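Local coordinates for putative non-ribosomal peptide synthetase (Actinomadura parvosata subsp. kistnae, PDB 6M7L), which is a condensation-type domain of a non-ribosomal peptide synthetase, probably an X-domain that recruits cytochrome P450 cross-linking enzymes to the carrier-bound peptide rather than forming peptide bonds, at residues 269-272 / 273-276; 342-345 / 346-349. All coordinates share one frame; numbering follows the deposited sequence.

Contact 1 (269-272 / 273-276)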
loop_
_atom_site.group_PDB
_atom_site.type_symbol
_atom_site.label_atom_id
_atom_site.label_comp_id
_atom_site.label_asym_id
_atom_site.label_seq_id
_atom_site.Cartn_x
_atom_site.Cartn_y
_atom_site.Cartn_z
ATOM N N GLY A 269 2.926 31.793 -1.178
ATOM C CA GLY A 269 2.559 30.859 -2.225
ATOM C C GLY A 269 3.472 29.660 -2.336
ATOM O O GLY A 269 3.664 29.133 -3.437
ATOM N N GLY A 270 4.049 29.214 -1.220
ATOM C CA GLY A 270 4.946 28.084 -1.206
ATOM C C GLY A 270 4.405 26.943 -0.362
ATOM O O GLY A 270 3.320 27.020 0.221
ATOM N N THR A 271 5.192 25.876 -0.310
ATOM C CA THR A 271 4.865 24.681 0.448
ATOM C C THR A 271 5.729 24.607 1.700
ATOM O O THR A 271 6.635 25.418 1.908
ATOM C CB THR A 271 5.062 23.427 -0.410
ATOM O OG1 THR A 271 6.445 23.308 -0.768
ATOM C CG2 THR A 271 4.227 23.518 -1.677
ATOM N N MET A 272 5.433 23.617 2.546
ATOM C CA MET A 272 6.299 23.362 3.692
ATOM C C MET A 272 7.713 23.016 3.249
ATOM O O MET A 272 8.681 23.376 3.927
ATOM C CB MET A 272 5.720 22.244 4.557
ATOM C CG MET A 272 4.906 22.744 5.734
ATOM S SD MET A 272 5.850 23.889 6.762
ATOM C CE MET A 272 7.201 22.840 7.293
ATOM N N PHE A 273 7.848 22.324 2.114
ATOM C CA PHE A 273 9.169 22.094 1.538
ATOM C C PHE A 273 9.896 23.410 1.307
ATOM O O PHE A 273 11.085 23.536 1.623
ATOM C CB PHE A 273 9.043 21.310 0.230
ATOM C CG PHE A 273 10.364 20.936 -0.390
ATOM C CD1 PHE A 273 10.981 21.774 -1.306
ATOM C CD2 PHE A 273 10.982 19.740 -0.064
ATOM C CE1 PHE A 273 12.196 21.429 -1.877
ATOM C CE2 PHE A 273 12.194 19.388 -0.634
ATOM C CZ PHE A 273 12.801 20.234 -1.541
ATOM N N THR A 274 9.193 24.409 0.767
ATOM C CA THR A 274 9.809 25.710 0.535
ATOM C C THR A 274 10.234 26.362 1.846
ATOM O O THR A 274 11.266 27.039 1.905
ATOM C CB THR A 274 8.843 26.618 -0.229
ATOM O OG1 THR A 274 8.334 25.923 -1.373
ATOM C CG2 THR A 274 9.552 27.883 -0.691
ATOM N N ALA A 275 9.453 26.161 2.910
ATOM C CA ALA A 275 9.801 26.753 4.199
ATOM C C ALA A 275 11.063 26.124 4.778
ATOM O O ALA A 275 11.941 26.835 5.283
ATOM C CB ALA A 275 8.633 26.609 5.173
ATOM N N VAL A 276 11.173 24.796 4.718
ATOM C CA VAL A 276 12.371 24.130 5.222
ATOM C C VAL A 276 13.546 24.358 4.279
ATOM O O VAL A 276 14.696 24.489 4.717
ATOM C CB VAL A 276 12.094 22.630 5.438
ATOM C CG1 VAL A 276 13.340 21.924 5.957
ATOM C CG2 VAL A 276 10.931 22.440 6.398
#
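Thr271 and Thr274 share a hydroxyl-hydroxyl hydrogen bond in which either oxygen could be the donor, Thr271 OG1 lying 3.3 Å from Thr274 OG1. The two side chains meet at about a right angle. On Thr271 a chi1 of 63° tucks OG1 between its own N and carbonyl carbon, which aims the oxygen at the first helical turn. Thr271 OG1 also lies against the CB of Phe273 at 3.4 Å, while Thr274 CB rests on the carbonyl oxygen of Thr271. Backbone bonds start the helix beneath these groups: Ala275 N donates to Thr271 O at 3.1 Å, and Val276 N donates to Met272 O at 3.0 Å.

A short turn here joins helix 255-267 to helix 272-288. Gly269, with positive phi, is the C-prime residue of the Schellman motif that ends helix 255-267; Gly270 then leads to Thr271 at the N-cap position of helix 272-288. Gly270 CA comes within 4.0 Å of Thr274 OG1, bringing the connecting loop close to the threonine pair.

Apolar contacts make up the rest. Met272 bends at both chi2 and chi3 to lie along the helix towards Val276, and sets SD 4.2 Å from Ala275 CB. Its methyl end reaches the next turn, where Met272 CE touches Val276 CG2 at 3.9 Å. Both residues also pack against strands: Met272 on Asp416, Arg418 and Leu378, Val276 on Leu412, Leu414 and Leu378. Phe273 CG is anti to the backbone N (chi1 -176°), which leads the ring away from the loop and onto Leu376 and Leu378. Thr274 packs instead on helix 331-346.

Contact 2 (342-345 / 346-349)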
loop_
_atom_site.group_PDB
_atom_site.type_symbol
_atom_site.label_atom_id
_atom_site.label_comp_id
_atom_site.label_asym_id
_atom_site.label_seq_id
_atom_site.Cartn_x
_atom_site.Cartn_y
_atom_site.Cartn_z
ATOM N N SER A 342 12.140 26.388 -7.472
ATOM C CA SER A 342 11.492 25.083 -7.518
ATOM C C SER A 342 10.508 24.989 -8.679
ATOM O O SER A 342 10.353 23.916 -9.271
ATOM C CB SER A 342 10.786 24.795 -6.193
ATOM O OG SER A 342 10.343 23.449 -6.141
ATOM N N GLU A 343 9.847 26.096 -9.023
ATOM C CA GLU A 343 8.947 26.090 -10.171
ATOM C C GLU A 343 9.722 25.980 -11.478
ATOM O O GLU A 343 9.343 25.208 -12.367
ATOM C CB GLU A 343 8.077 27.346 -10.161
ATOM C CG GLU A 343 6.976 27.317 -9.116
ATOM C CD GLU A 343 6.458 28.697 -8.774
ATOM O OE1 GLU A 343 6.881 29.674 -9.430
ATOM O OE2 GLU A 343 5.631 28.806 -7.843
ATOM N N ASP A 344 10.810 26.739 -11.611
ATOM C CA ASP A 344 11.603 26.677 -12.835
ATOM C C ASP A 344 12.307 25.333 -12.971
ATOM O O ASP A 344 12.425 24.801 -14.081
ATOM C CB ASP A 344 12.619 27.820 -12.863
ATOM C CG ASP A 344 11.966 29.185 -12.752
ATOM O OD1 ASP A 344 10.778 29.311 -13.121
ATOM O OD2 ASP A 344 12.642 30.132 -12.297
ATOM N N ALA A 345 12.776 24.767 -11.856
ATOM C CA ALA A 345 13.465 23.481 -11.908
ATOM C C ALA A 345 12.516 22.366 -12.332
ATOM O O ALA A 345 12.857 21.537 -13.184
ATOM C CB ALA A 345 14.095 23.164 -10.552
ATOM N N HIS A 346 11.318 22.327 -11.741
ATOM C CA HIS A 346 10.337 21.320 -12.130
ATOM C C HIS A 346 9.840 21.520 -13.556
ATOM O O HIS A 346 9.287 20.584 -14.143
ATOM C CB HIS A 346 9.162 21.319 -11.154
ATOM C CG HIS A 346 9.456 20.633 -9.856
ATOM N ND1 HIS A 346 9.882 21.309 -8.734
ATOM C CD2 HIS A 346 9.395 19.326 -9.507
ATOM C CE1 HIS A 346 10.064 20.450 -7.746
ATOM N NE2 HIS A 346 9.776 19.240 -8.189
ATOM N N ARG A 347 10.022 22.712 -14.122
ATOM C CA ARG A 347 9.768 22.941 -15.538
ATOM C C ARG A 347 10.928 22.496 -16.421
ATOM O O ARG A 347 10.852 22.667 -17.643
ATOM C CB ARG A 347 9.474 24.422 -15.795
ATOM C CG ARG A 347 8.007 24.800 -15.692
ATOM C CD ARG A 347 7.753 26.203 -16.228
ATOM N NE ARG A 347 8.078 27.240 -15.253
ATOM C CZ ARG A 347 7.222 27.701 -14.347
ATOM N NH1 ARG A 347 5.990 27.212 -14.293
ATOM N NH2 ARG A 347 7.594 28.647 -13.496
ATOM N N HIS A 348 11.986 21.930 -15.841
ATOM C CA HIS A 348 13.204 21.604 -16.576
ATOM C C HIS A 348 13.798 20.289 -16.089
ATOM O O HIS A 348 15.019 20.158 -15.947
ATOM C CB HIS A 348 14.242 22.720 -16.448
ATOM C CG HIS A 348 13.843 24.007 -17.099
ATOM N ND1 HIS A 348 13.087 24.964 -16.456
ATOM C CD2 HIS A 348 14.108 24.502 -18.330
ATOM C CE1 HIS A 348 12.900 25.991 -17.266
ATOM N NE2 HIS A 348 13.508 25.736 -18.410
ATOM N N GLN A 349 12.956 19.288 -15.836
ATOM C CA GLN A 349 13.414 18.042 -15.232
ATOM C C GLN A 349 13.460 16.881 -16.223
ATOM O O GLN A 349 13.446 15.719 -15.808
ATOM C CB GLN A 349 12.537 17.683 -14.032
ATOM C CG GLN A 349 11.065 17.519 -14.350
ATOM C CD GLN A 349 10.212 17.484 -13.101
ATOM O OE1 GLN A 349 10.653 17.888 -12.023
ATOM N NE2 GLN A 349 8.983 17.001 -13.235
#
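His346 grips the carbonyl oxygen of Ser342 twice. The backbone His346 N donates at 3.1 Å to Ser342 O, and His346 ND1 reaches the same Ser342 O at 2.7 Å; the two donors approach from opposite faces of the carbonyl plane. The oxygen lies close to the imidazole plane, at the ring edge. Arg347 follows, its N bonded to Glu343 O at 3.1 Å and weakly to Asp344 O. A bend at chi3 (-81°) turns the guanidinium back, with Glu343 O over one face and Asp344 OD1 at its edge. That edge contact is a salt bridge, NH2 of Arg347 to OD1 of Asp344 at 3.3 Å, with the two planes 49° apart; the other carboxylate oxygen of Asp344 pairs with Arg218. His348 donates from N to Ala345 O at 2.8 Å, and its ND1 is modelled doubtfully close to Asp344 O. Its ring also stacks with Phe214 of helix 207-218. Gln349 CB only skirts Ala345 O, and Gln349 packs on Leu299 and Leu319 of the neighbouring strands. The arrangement is the C-terminal end of helix 331-346 running into its loop, where the Ser342 carbonyl also takes the ring N-H of His346.

In the fold
The two contacts sit at opposite kinds of helix end: contact 1 at the start of helix 272-288, contact 2 where helix 331-346 runs into the loop before helix 353-360. Their centres are 15 Å apart and their nearest atoms about 5 Å, without touching. They are joined indirectly through helix 331-346: Leu335, Ala338 and Arg339, which meet contact 1, lie one to two turns before contact 2. Both lie on the same side of the chain's centre, 21 Å and 19 Å from it. Contact 1 backs onto the sheet containing strands 374-380 and 410-418, whereas contact 2 borders strands 292-299 and 317-324. No other protein chain of the assembly touches either contact.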